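Local structure of 2-hydroxyisobutanoyl-CoA mutase large subunit (4R3U) at residues 129-133 / 144-148; 212-216 / 229-233; 524-528 / 542-546. The protein isomerises 2-hydroxyisobutyryl-CoA and (S)-3-hydroxybutyryl-CoA in a cobalamin-dependent reaction, as the substrate-binding large subunit working with a small cobalamin-binding subunit. All blocks are in the same frame, centred on the assembly; numbering follows the deposited sequence.

How the interactions relate
Interaction 1 comes first along the chain. It closes a loop between the start of helix 131-135, after strand 125-128 of the barrel, and the turn 144-147. Interaction 2 follows after strand 206-208. There helix 226-243 packs against the start of helix 213-219, closing the loop between 216 and 229. Interaction 3, far down the chain, pairs helix 518-532 with helix 540-549. The three loops run in series, so none nests in or crosses another. Interaction 1 lies beside the cobalamin and small subunit; the centre of interaction 3 is about 30 Å from the chain's centre. Arg231 NH1 and NH2 hydrogen-bond to Ala532 O and Val531 O, linking the surroundings of interactions 2 and 3.

Interaction 1. Residues 129-133 / 144-148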
ATOM      1  N   PHE A 129       9.963 -17.653  19.619  1.00 20.45           N
ATOM      2  CA  PHE A 129      10.804 -18.123  20.726  1.00 19.97           C
ATOM      3  C   PHE A 129      12.270 -17.777  20.531  1.00 25.81           C
ATOM      4  O   PHE A 129      12.702 -17.499  19.409  1.00 25.57           O
ATOM      5  CB  PHE A 129      10.600 -19.638  20.919  1.00 20.20           C
ATOM      6  CG  PHE A 129       9.140 -19.993  21.155  1.00 20.21           C
ATOM      7  CD1 PHE A 129       8.603 -19.991  22.443  1.00 21.63           C
ATOM      8  CD2 PHE A 129       8.292 -20.270  20.085  1.00 19.45           C
ATOM      9  CE1 PHE A 129       7.243 -20.249  22.656  1.00 21.71           C
ATOM     10  CE2 PHE A 129       6.932 -20.504  20.298  1.00 21.70           C
ATOM     11  CZ  PHE A 129       6.420 -20.514  21.586  1.00 20.63           C
ATOM     12  N   ASP A 130      13.029 -17.742  21.635  1.00 23.23           N
ATOM     13  CA  ASP A 130      14.441 -17.468  21.555  1.00 22.39           C
ATOM     14  C   ASP A 130      15.201 -18.698  20.992  1.00 27.58           C
ATOM     15  O   ASP A 130      14.631 -19.791  20.885  1.00 28.03           O
ATOM     16  CB  ASP A 130      14.981 -17.008  22.914  1.00 23.79           C
ATOM     17  CG  ASP A 130      14.909 -17.995  24.049  1.00 28.01           C
ATOM     18  OD1 ASP A 130      14.662 -19.184  23.788  1.00 29.34           O
ATOM     19  OD2 ASP A 130      15.191 -17.600  25.184  1.00 34.09           O
ATOM     20  N   MET A 131      16.478 -18.514  20.678  1.00 23.36           N
ATOM     21  CA  MET A 131      17.327 -19.565  20.151  1.00 23.94           C
ATOM     22  C   MET A 131      17.453 -20.762  21.060  1.00 27.44           C
ATOM     23  O   MET A 131      17.238 -21.860  20.555  1.00 27.97           O
ATOM     24  CB  MET A 131      18.694 -19.018  19.715  1.00 26.48           C
ATOM     25  CG  MET A 131      18.632 -18.031  18.567  1.00 28.25           C
ATOM     26  SD  MET A 131      17.462 -18.478  17.254  1.00 30.73           S
ATOM     27  CE  MET A 131      18.208 -19.883  16.508  1.00 27.14           C
ATOM     28  N   PRO A 132      17.725 -20.621  22.389  1.00 22.25           N
ATOM     29  CA  PRO A 132      17.790 -21.830  23.246  1.00 21.79           C
ATOM     30  C   PRO A 132      16.543 -22.723  23.114  1.00 29.06           C
ATOM     31  O   PRO A 132      16.669 -23.922  22.842  1.00 31.71           O
ATOM     32  CB  PRO A 132      17.960 -21.256  24.659  1.00 22.38           C
ATOM     33  CG  PRO A 132      18.653 -19.963  24.438  1.00 26.71           C
ATOM     34  CD  PRO A 132      18.073 -19.407  23.161  1.00 21.90           C
ATOM     35  N   THR A 133      15.348 -22.116  23.209  1.00 23.46           N
ATOM     36  CA  THR A 133      14.043 -22.772  23.108  1.00 23.20           C
ATOM     37  C   THR A 133      13.843 -23.449  21.747  1.00 26.78           C
ATOM     38  O   THR A 133      13.383 -24.590  21.684  1.00 27.10           O
ATOM     39  CB  THR A 133      12.936 -21.757  23.480  1.00 26.95           C
ATOM     40  OG1 THR A 133      13.218 -21.243  24.779  1.00 24.85           O
ATOM     41  CG2 THR A 133      11.532 -22.345  23.447  1.00 23.28           C
ATOM     42  N   SER A 144      23.278 -21.665  25.533  1.00 32.33           N
ATOM     43  CA  SER A 144      22.286 -20.602  25.696  1.00 30.23           C
ATOM     44  C   SER A 144      22.873 -19.237  26.053  1.00 34.06           C
ATOM     45  O   SER A 144      22.220 -18.234  25.786  1.00 30.84           O
ATOM     46  CB  SER A 144      21.233 -21.004  26.726  1.00 28.54           C
ATOM     47  OG  SER A 144      20.711 -22.289  26.432  1.00 22.45           O
ATOM     48  N   ASP A 145      24.083 -19.195  26.652  1.00 34.31           N
ATOM     49  CA  ASP A 145      24.787 -17.959  27.080  1.00 35.43           C
ATOM     50  C   ASP A 145      24.578 -16.765  26.139  1.00 36.97           C
ATOM     51  O   ASP A 145      24.829 -16.882  24.932  1.00 35.92           O
ATOM     52  CB  ASP A 145      26.300 -18.227  27.265  1.00 39.12           C
ATOM     53  CG  ASP A 145      27.077 -17.094  27.910  1.00 65.40           C
ATOM     54  OD1 ASP A 145      26.967 -16.929  29.151  1.00 70.99           O
ATOM     55  OD2 ASP A 145      27.812 -16.383  27.178  1.00 72.92           O
ATOM     56  N   GLY A 146      24.084 -15.658  26.689  1.00 31.59           N
ATOM     57  CA  GLY A 146      23.837 -14.434  25.924  1.00 29.81           C
ATOM     58  C   GLY A 146      22.684 -14.477  24.934  1.00 31.99           C
ATOM     59  O   GLY A 146      22.474 -13.518  24.199  1.00 31.19           O
ATOM     60  N   GLU A 147      21.912 -15.577  24.898  1.00 28.41           N
ATOM     61  CA  GLU A 147      20.822 -15.752  23.938  1.00 25.92           C
ATOM     62  C   GLU A 147      19.442 -15.889  24.579  1.00 28.20           C
ATOM     63  O   GLU A 147      18.453 -15.982  23.846  1.00 28.04           O
ATOM     64  CB  GLU A 147      21.108 -16.946  22.999  1.00 26.75           C
ATOM     65  CG  GLU A 147      22.419 -16.837  22.237  1.00 31.49           C
ATOM     66  CD  GLU A 147      22.436 -17.349  20.815  1.00 35.42           C
ATOM     67  OE1 GLU A 147      23.484 -17.892  20.400  1.00 43.62           O
ATOM     68  OE2 GLU A 147      21.426 -17.165  20.101  1.00 31.27           O
ATOM     69  N   VAL A 148      19.361 -15.872  25.930  1.00 23.94           N
ATOM     70  CA  VAL A 148      18.070 -16.040  26.638  1.00 23.94           C
ATOM     71  C   VAL A 148      17.132 -14.832  26.445  1.00 28.29           C
ATOM     72  O   VAL A 148      17.521 -13.714  26.782  1.00 29.53           O
ATOM     73  CB  VAL A 148      18.231 -16.394  28.145  1.00 27.20           C
ATOM     74  CG1 VAL A 148      16.891 -16.823  28.735  1.00 27.68           C
ATOM     75  CG2 VAL A 148      19.285 -17.475  28.348  1.00 26.74           C
TER
HETATM   76  O   HOH W   1      17.541 -15.518  21.360  1.00 32.77           O
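Pro132 and Glu147 carry most of this contact, with Asp130 next. The Pro132 ring lies against the 144-147 turn. Its CD is 3.5 Å from Glu147 O and 3.9 Å from Glu147 CB, and its CB is 3.4 Å from Ser144 OG. That hydroxyl hydrogen-bonds to Asp138 O. Ser144 to Glu147 form a type II beta turn, closed by the 2.8 Å hydrogen bond from Glu147 N to Ser144 O. Gly146 has positive phi there. Water 1 bridges the segments: it accepts from Met131 N at 3.3 Å and donates to Glu147 O at 2.7 Å. Asp130 is the N-cap of the helix, and its OD1 accepts from Thr133 N at 3.1 Å. Its OD2 hydrogen-bonds to Gly149 N and packs 3.6 Å from Val148 CA. The Glu147 carboxylate reaches the small subunit, where OE1 accepts from Leu26 N of that chain. Phe129 and Met131 are part of the cobalamin pocket: Phe129 O hydrogen-bonds to the cofactor and the Met131 side chain lies about 3 Å from it at the nearest atoms. In the fold, the contact joins the start of helix 131-135, which follows barrel strand 125-128, to the loop leading on to helix 158-164.

Interaction 2. Residues 212-216 / 229-233; sequences ILKEY and SVRIV
The entry to one helix meets the next helix here, and both segments are buried. Segment 212-216 enters helix 213-219, with Ile212 O accepting from Glu215 N at 2.9 Å and Tyr216 N at 3.3 Å. Segment 229-233 is helical throughout and lies within helix 226-243. The closest CA pair is Ile212 with Val230, at 6.8 Å.

Ile212, at the helix entry, comes first and has the most surface covered. Its CA-to-CB bond points toward the partner, with chi1 t and chi2 p. CG2 lies 3.7 Å from Ser229 O, 4.0 Å from Val230 CG2 and 3.8 Å from Val233 CG2. CG1 is 4.0 Å from Ser229 CB. Val230 and Val233 both have chi1 t. Leu213 starts sideways, but its m,t rotamer brings CD2 to 3.7 Å from Val230 CG2. Its other neighbours include Ile447 and Ile450 of helix 446-451. Lys214 and Glu215 are out of reach of 229-233; Lys214 NZ and Glu215 OE2 form a salt bridge at 2.5 Å. Tyr216, with chi1 m, points toward the partner. Its OH is 3.2 Å from Ser229 OG, which sits at the ring edge near its plane. Tyr216 OH hydrogen-bonds to Tyr224 O, and Ser229 OG to Pro225 O.

Both helices sit in the beta-alpha-beta crossover between neighbouring parallel strands 206-208 and 247-248, in the helical layer around the TIM barrel. Helix 264-283 packs beside both segments. The chemistry is mainly branched aliphatic, so the two segments are held by close-fitting methyl groups, with polar atoms gathered at the Tyr216 end.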
ATOM      1  N   ILE A 212       9.691 -29.979  10.219  1.00 23.60           N
ATOM      2  CA  ILE A 212      11.141 -30.184  10.307  1.00 23.03           C
ATOM      3  C   ILE A 212      11.854 -30.267   8.952  1.00 25.94           C
ATOM      4  O   ILE A 212      13.005 -29.869   8.845  1.00 27.17           O
ATOM      5  CB  ILE A 212      11.490 -31.336  11.273  1.00 26.84           C
ATOM      6  CG1 ILE A 212      12.898 -31.191  11.850  1.00 26.49           C
ATOM      7  CG2 ILE A 212      11.231 -32.730  10.652  1.00 30.06           C
ATOM      8  CD1 ILE A 212      13.029 -30.179  12.943  1.00 26.12           C
ATOM      9  N   LEU A 213      11.176 -30.735   7.918  1.00 22.01           N
ATOM     10  CA  LEU A 213      11.783 -30.848   6.590  1.00 21.11           C
ATOM     11  C   LEU A 213      12.292 -29.499   6.071  1.00 27.73           C
ATOM     12  O   LEU A 213      13.424 -29.408   5.572  1.00 29.94           O
ATOM     13  CB  LEU A 213      10.856 -31.608   5.604  1.00 20.24           C
ATOM     14  CG  LEU A 213      10.476 -33.084   6.035  1.00 22.99           C
ATOM     15  CD1 LEU A 213       9.410 -33.677   5.166  1.00 23.10           C
ATOM     16  CD2 LEU A 213      11.668 -34.002   6.082  1.00 20.78           C
ATOM     17  N   LYS A 214      11.534 -28.431   6.343  1.00 23.11           N
ATOM     18  CA  LYS A 214      11.903 -27.089   5.934  1.00 22.50           C
ATOM     19  C   LYS A 214      13.034 -26.527   6.781  1.00 28.18           C
ATOM     20  O   LYS A 214      13.665 -25.561   6.379  1.00 28.20           O
ATOM     21  CB  LYS A 214      10.660 -26.168   5.898  1.00 24.72           C
ATOM     22  CG  LYS A 214      10.027 -25.850   7.237  1.00 21.03           C
ATOM     23  CD  LYS A 214      10.516 -24.550   7.846  1.00 12.27           C
ATOM     24  CE  LYS A 214       9.620 -24.166   9.002  1.00 22.47           C
ATOM     25  NZ  LYS A 214       9.824 -25.009  10.226  1.00 14.37           N
ATOM     26  N   GLU A 215      13.275 -27.120   7.971  1.00 26.18           N
ATOM     27  CA  GLU A 215      14.366 -26.741   8.885  1.00 24.65           C
ATOM     28  C   GLU A 215      15.692 -27.207   8.299  1.00 28.14           C
ATOM     29  O   GLU A 215      16.645 -26.439   8.269  1.00 27.79           O
ATOM     30  CB  GLU A 215      14.136 -27.342  10.281  1.00 25.52           C
ATOM     31  CG  GLU A 215      12.987 -26.682  11.056  1.00 26.70           C
ATOM     32  CD  GLU A 215      13.130 -25.187  11.256  1.00 24.92           C
ATOM     33  OE1 GLU A 215      14.278 -24.717  11.377  1.00 28.46           O
ATOM     34  OE2 GLU A 215      12.111 -24.472  11.188  1.00 36.78           O
ATOM     35  N   TYR A 216      15.729 -28.447   7.761  1.00 24.16           N
ATOM     36  CA  TYR A 216      16.931 -28.976   7.099  1.00 24.04           C
ATOM     37  C   TYR A 216      17.212 -28.207   5.806  1.00 28.09           C
ATOM     38  O   TYR A 216      18.360 -27.899   5.487  1.00 28.89           O
ATOM     39  CB  TYR A 216      16.800 -30.487   6.824  1.00 24.81           C
ATOM     40  CG  TYR A 216      16.658 -31.313   8.083  1.00 25.00           C
ATOM     41  CD1 TYR A 216      17.716 -31.445   8.980  1.00 26.31           C
ATOM     42  CD2 TYR A 216      15.473 -31.979   8.373  1.00 25.45           C
ATOM     43  CE1 TYR A 216      17.579 -32.185  10.157  1.00 28.13           C
ATOM     44  CE2 TYR A 216      15.329 -32.732   9.540  1.00 26.44           C
ATOM     45  CZ  TYR A 216      16.380 -32.823  10.437  1.00 31.07           C
ATOM     46  OH  TYR A 216      16.233 -33.551  11.597  1.00 26.66           O
ATOM     47  N   SER A 229      13.163 -37.263  13.798  1.00 29.52           N
ATOM     48  CA  SER A 229      12.544 -35.935  13.780  1.00 27.93           C
ATOM     49  C   SER A 229      11.219 -35.891  12.993  1.00 35.72           C
ATOM     50  O   SER A 229      10.327 -35.088  13.319  1.00 35.02           O
ATOM     51  CB  SER A 229      13.507 -34.911  13.210  1.00 26.92           C
ATOM     52  OG  SER A 229      14.638 -34.797  14.044  1.00 29.58           O
ATOM     53  N   VAL A 230      11.107 -36.737  11.940  1.00 33.76           N
ATOM     54  CA  VAL A 230       9.899 -36.829  11.109  1.00 32.08           C
ATOM     55  C   VAL A 230       8.847 -37.610  11.895  1.00 38.66           C
ATOM     56  O   VAL A 230       7.651 -37.242  11.899  1.00 40.85           O
ATOM     57  CB  VAL A 230      10.212 -37.383   9.696  1.00 33.75           C
ATOM     58  CG1 VAL A 230       8.939 -37.757   8.934  1.00 33.41           C
ATOM     59  CG2 VAL A 230      11.033 -36.367   8.902  1.00 31.67           C
ATOM     60  N   ARG A 231       9.316 -38.633  12.633  1.00 33.04           N
ATOM     61  CA  ARG A 231       8.473 -39.445  13.504  1.00 33.42           C
ATOM     62  C   ARG A 231       7.798 -38.535  14.590  1.00 36.26           C
ATOM     63  O   ARG A 231       6.638 -38.753  14.937  1.00 37.36           O
ATOM     64  CB  ARG A 231       9.319 -40.597  14.114  1.00 33.40           C
ATOM     65  CG  ARG A 231       8.630 -41.414  15.202  1.00 33.42           C
ATOM     66  CD  ARG A 231       8.907 -40.857  16.584  1.00 33.03           C
ATOM     67  NE  ARG A 231       8.112 -41.534  17.612  1.00 47.28           N
ATOM     68  CZ  ARG A 231       8.520 -42.591  18.309  1.00 58.89           C
ATOM     69  NH1 ARG A 231       9.726 -43.110  18.101  1.00 41.74           N
ATOM     70  NH2 ARG A 231       7.731 -43.131  19.224  1.00 42.05           N
ATOM     71  N   ILE A 232       8.515 -37.507  15.092  1.00 29.99           N
ATOM     72  CA  ILE A 232       7.947 -36.584  16.069  1.00 28.72           C
ATOM     73  C   ILE A 232       6.801 -35.807  15.398  1.00 34.61           C
ATOM     74  O   ILE A 232       5.690 -35.782  15.950  1.00 36.22           O
ATOM     75  CB  ILE A 232       9.002 -35.671  16.770  1.00 29.66           C
ATOM     76  CG1 ILE A 232       9.989 -36.480  17.619  1.00 28.86           C
ATOM     77  CG2 ILE A 232       8.309 -34.634  17.662  1.00 30.86           C
ATOM     78  CD1 ILE A 232      11.335 -35.815  17.811  1.00 24.61           C
ATOM     79  N   VAL A 233       7.046 -35.234  14.184  1.00 28.46           N
ATOM     80  CA  VAL A 233       6.015 -34.523  13.409  1.00 26.46           C
ATOM     81  C   VAL A 233       4.783 -35.425  13.235  1.00 32.99           C
ATOM     82  O   VAL A 233       3.648 -34.993  13.445  1.00 34.26           O
ATOM     83  CB  VAL A 233       6.549 -33.989  12.058  1.00 27.77           C
ATOM     84  CG1 VAL A 233       5.477 -33.191  11.326  1.00 25.57           C
ATOM     85  CG2 VAL A 233       7.789 -33.120  12.276  1.00 26.60           C
TER

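Interaction 3. Residues 524-528 / 542-546; sequences MLDQL and LTIEL
Segments 524-528 and 542-546 are both alpha-helical, within helices 518-532 and 540-549. The axes of the two short segments run nearly antiparallel, at a signed crossing angle of -161°, and approach to 10.1 Å. Two CA pairs set the register, each at 6.6 Å: Leu528 with Leu542, and Met524 with Leu546. Each segment has an i to i+4 backbone hydrogen bond of 2.9 Å, from Leu528 N to Met524 O and from Leu546 N to Leu542 O.

Leu542 points toward the other helix, with chi1 t and chi2 p. Its CD2 lies 3.4 Å from Gln527 CB, 3.4 Å from Leu528 N and 3.8 Å from Met524 O. Its CB is 4.0 Å from Leu528 CD1, and its CD1 is 4.4 Å from Met524 CG. The CA-to-CB bond of Thr543 points sideways, with OG1 3.7 Å from Leu528 CD1. That hydroxyl hydrogen-bonds to Leu539 O.

The arrangement is an antiparallel helix pair in the C-terminal part of the chain, with its two helices joined by the loop 533-539. Helix 553-564 packs on Leu525 and Leu528, while helix 183-196 lies against Thr543.

Ile544 is out of reach of 524-528 and packs on helix 183-196. Glu545 points toward 524-528 at the edge of the contact, where its CB meets Met524 CE at 3.8 Å; Met524 is extended, with chi2 and chi3 t. Leu546 starts sideways, and its m,t rotamer carries the methyls across. CD2 reaches Met524 CB at 3.5 Å and Leu525 CD2 at 3.8 Å, and CD1 lies 3.9 Å from Leu528 CD2.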
ATOM      1  N   MET A 524      10.067 -41.314  34.452  1.00 48.41           N
ATOM      2  CA  MET A 524       9.244 -40.972  33.304  1.00 47.34           C
ATOM      3  C   MET A 524      10.126 -40.698  32.074  1.00 51.96           C
ATOM      4  O   MET A 524       9.685 -40.957  30.953  1.00 54.22           O
ATOM      5  CB  MET A 524       8.381 -39.750  33.616  1.00 48.84           C
ATOM      6  CG  MET A 524       7.089 -40.049  34.333  1.00 53.34           C
ATOM      7  SD  MET A 524       6.122 -38.527  34.587  1.00 55.05           S
ATOM      8  CE  MET A 524       4.594 -39.220  35.153  1.00 54.59           C
ATOM      9  N   LEU A 525      11.363 -40.177  32.278  1.00 44.13           N
ATOM     10  CA  LEU A 525      12.315 -39.945  31.193  1.00 41.15           C
ATOM     11  C   LEU A 525      12.806 -41.297  30.646  1.00 46.69           C
ATOM     12  O   LEU A 525      12.952 -41.457  29.435  1.00 45.87           O
ATOM     13  CB  LEU A 525      13.508 -39.073  31.662  1.00 39.52           C
ATOM     14  CG  LEU A 525      13.233 -37.570  31.829  1.00 41.07           C
ATOM     15  CD1 LEU A 525      14.397 -36.880  32.468  1.00 39.99           C
ATOM     16  CD2 LEU A 525      12.852 -36.892  30.501  1.00 38.64           C
ATOM     17  N   ASP A 526      13.010 -42.281  31.541  1.00 45.84           N
ATOM     18  CA  ASP A 526      13.420 -43.632  31.169  1.00 47.14           C
ATOM     19  C   ASP A 526      12.279 -44.317  30.408  1.00 51.06           C
ATOM     20  O   ASP A 526      12.540 -45.135  29.522  1.00 51.74           O
ATOM     21  CB  ASP A 526      13.800 -44.462  32.404  1.00 51.31           C
ATOM     22  CG  ASP A 526      15.066 -44.073  33.147  1.00 64.33           C
ATOM     23  OD1 ASP A 526      15.871 -43.295  32.589  1.00 61.91           O
ATOM     24  OD2 ASP A 526      15.282 -44.603  34.267  1.00 77.22           O
ATOM     25  N   GLN A 527      11.017 -43.984  30.754  1.00 45.76           N
ATOM     26  CA  GLN A 527       9.848 -44.514  30.058  1.00 45.64           C
ATOM     27  C   GLN A 527       9.802 -43.882  28.660  1.00 48.53           C
ATOM     28  O   GLN A 527       9.481 -44.568  27.697  1.00 50.04           O
ATOM     29  CB  GLN A 527       8.552 -44.198  30.808  1.00 47.33           C
ATOM     30  CG  GLN A 527       8.275 -45.008  32.054  1.00 59.64           C
ATOM     31  CD  GLN A 527       7.249 -44.308  32.912  1.00 79.30           C
ATOM     32  OE1 GLN A 527       7.517 -43.937  34.058  1.00 79.17           O
ATOM     33  NE2 GLN A 527       6.058 -44.067  32.368  1.00 66.70           N
ATOM     34  N   LEU A 528      10.135 -42.591  28.545  1.00 42.40           N
ATOM     35  CA  LEU A 528      10.156 -41.884  27.260  1.00 40.63           C
ATOM     36  C   LEU A 528      11.121 -42.509  26.223  1.00 43.56           C
ATOM     37  O   LEU A 528      10.748 -42.647  25.056  1.00 42.87           O
ATOM     38  CB  LEU A 528      10.395 -40.380  27.443  1.00 38.41           C
ATOM     39  CG  LEU A 528      10.055 -39.511  26.248  1.00 40.23           C
ATOM     40  CD1 LEU A 528       8.528 -39.328  26.102  1.00 39.54           C
ATOM     41  CD2 LEU A 528      10.776 -38.191  26.350  1.00 41.01           C
ATOM     42  N   LEU A 542       3.159 -39.257  27.106  1.00 37.32           N
ATOM     43  CA  LEU A 542       4.187 -39.231  28.145  1.00 36.64           C
ATOM     44  C   LEU A 542       4.880 -37.893  28.291  1.00 40.05           C
ATOM     45  O   LEU A 542       5.261 -37.561  29.409  1.00 39.76           O
ATOM     46  CB  LEU A 542       5.186 -40.389  27.974  1.00 36.43           C
ATOM     47  CG  LEU A 542       6.063 -40.772  29.154  1.00 39.10           C
ATOM     48  CD1 LEU A 542       5.265 -40.921  30.428  1.00 38.68           C
ATOM     49  CD2 LEU A 542       6.759 -42.036  28.858  1.00 41.22           C
ATOM     50  N   THR A 543       5.054 -37.131  27.178  1.00 36.08           N
ATOM     51  CA  THR A 543       5.645 -35.789  27.202  1.00 34.52           C
ATOM     52  C   THR A 543       4.670 -34.849  27.968  1.00 42.77           C
ATOM     53  O   THR A 543       5.138 -33.978  28.712  1.00 43.98           O
ATOM     54  CB  THR A 543       5.980 -35.272  25.795  1.00 35.91           C
ATOM     55  OG1 THR A 543       6.656 -36.274  25.046  1.00 32.95           O
ATOM     56  CG2 THR A 543       6.844 -34.013  25.822  1.00 32.98           C
ATOM     57  N   ILE A 544       3.328 -35.060  27.822  1.00 39.82           N
ATOM     58  CA  ILE A 544       2.299 -34.314  28.570  1.00 38.88           C
ATOM     59  C   ILE A 544       2.482 -34.587  30.087  1.00 42.44           C
ATOM     60  O   ILE A 544       2.511 -33.634  30.870  1.00 42.36           O
ATOM     61  CB  ILE A 544       0.825 -34.540  28.064  1.00 41.93           C
ATOM     62  CG1 ILE A 544       0.660 -34.140  26.579  1.00 40.52           C
ATOM     63  CG2 ILE A 544      -0.189 -33.751  28.913  1.00 42.99           C
ATOM     64  CD1 ILE A 544      -0.524 -34.801  25.859  1.00 33.94           C
ATOM     65  N   GLU A 545       2.693 -35.861  30.486  1.00 38.59           N
ATOM     66  CA  GLU A 545       2.919 -36.214  31.892  1.00 39.13           C
ATOM     67  C   GLU A 545       4.222 -35.639  32.448  1.00 42.07           C
ATOM     68  O   GLU A 545       4.255 -35.130  33.576  1.00 43.07           O
ATOM     69  CB  GLU A 545       2.827 -37.723  32.107  1.00 42.58           C
ATOM     70  CG  GLU A 545       1.393 -38.242  32.116  1.00 57.91           C
ATOM     71  CD  GLU A 545       0.432 -37.489  33.022  1.00 84.04           C
ATOM     72  OE1 GLU A 545       0.700 -37.431  34.244  1.00 85.62           O
ATOM     73  OE2 GLU A 545      -0.546 -36.897  32.500  1.00 72.66           O
ATOM     74  N   LEU A 546       5.263 -35.641  31.616  1.00 36.32           N
ATOM     75  CA  LEU A 546       6.576 -35.108  31.950  1.00 35.58           C
ATOM     76  C   LEU A 546       6.555 -33.613  32.276  1.00 39.65           C
ATOM     77  O   LEU A 546       6.963 -33.232  33.376  1.00 41.06           O
ATOM     78  CB  LEU A 546       7.576 -35.399  30.823  1.00 34.13           C
ATOM     79  CG  LEU A 546       8.271 -36.767  30.872  1.00 38.23           C
ATOM     80  CD1 LEU A 546       8.848 -37.120  29.512  1.00 36.68           C
ATOM     81  CD2 LEU A 546       9.348 -36.802  31.962  1.00 37.71           C
TER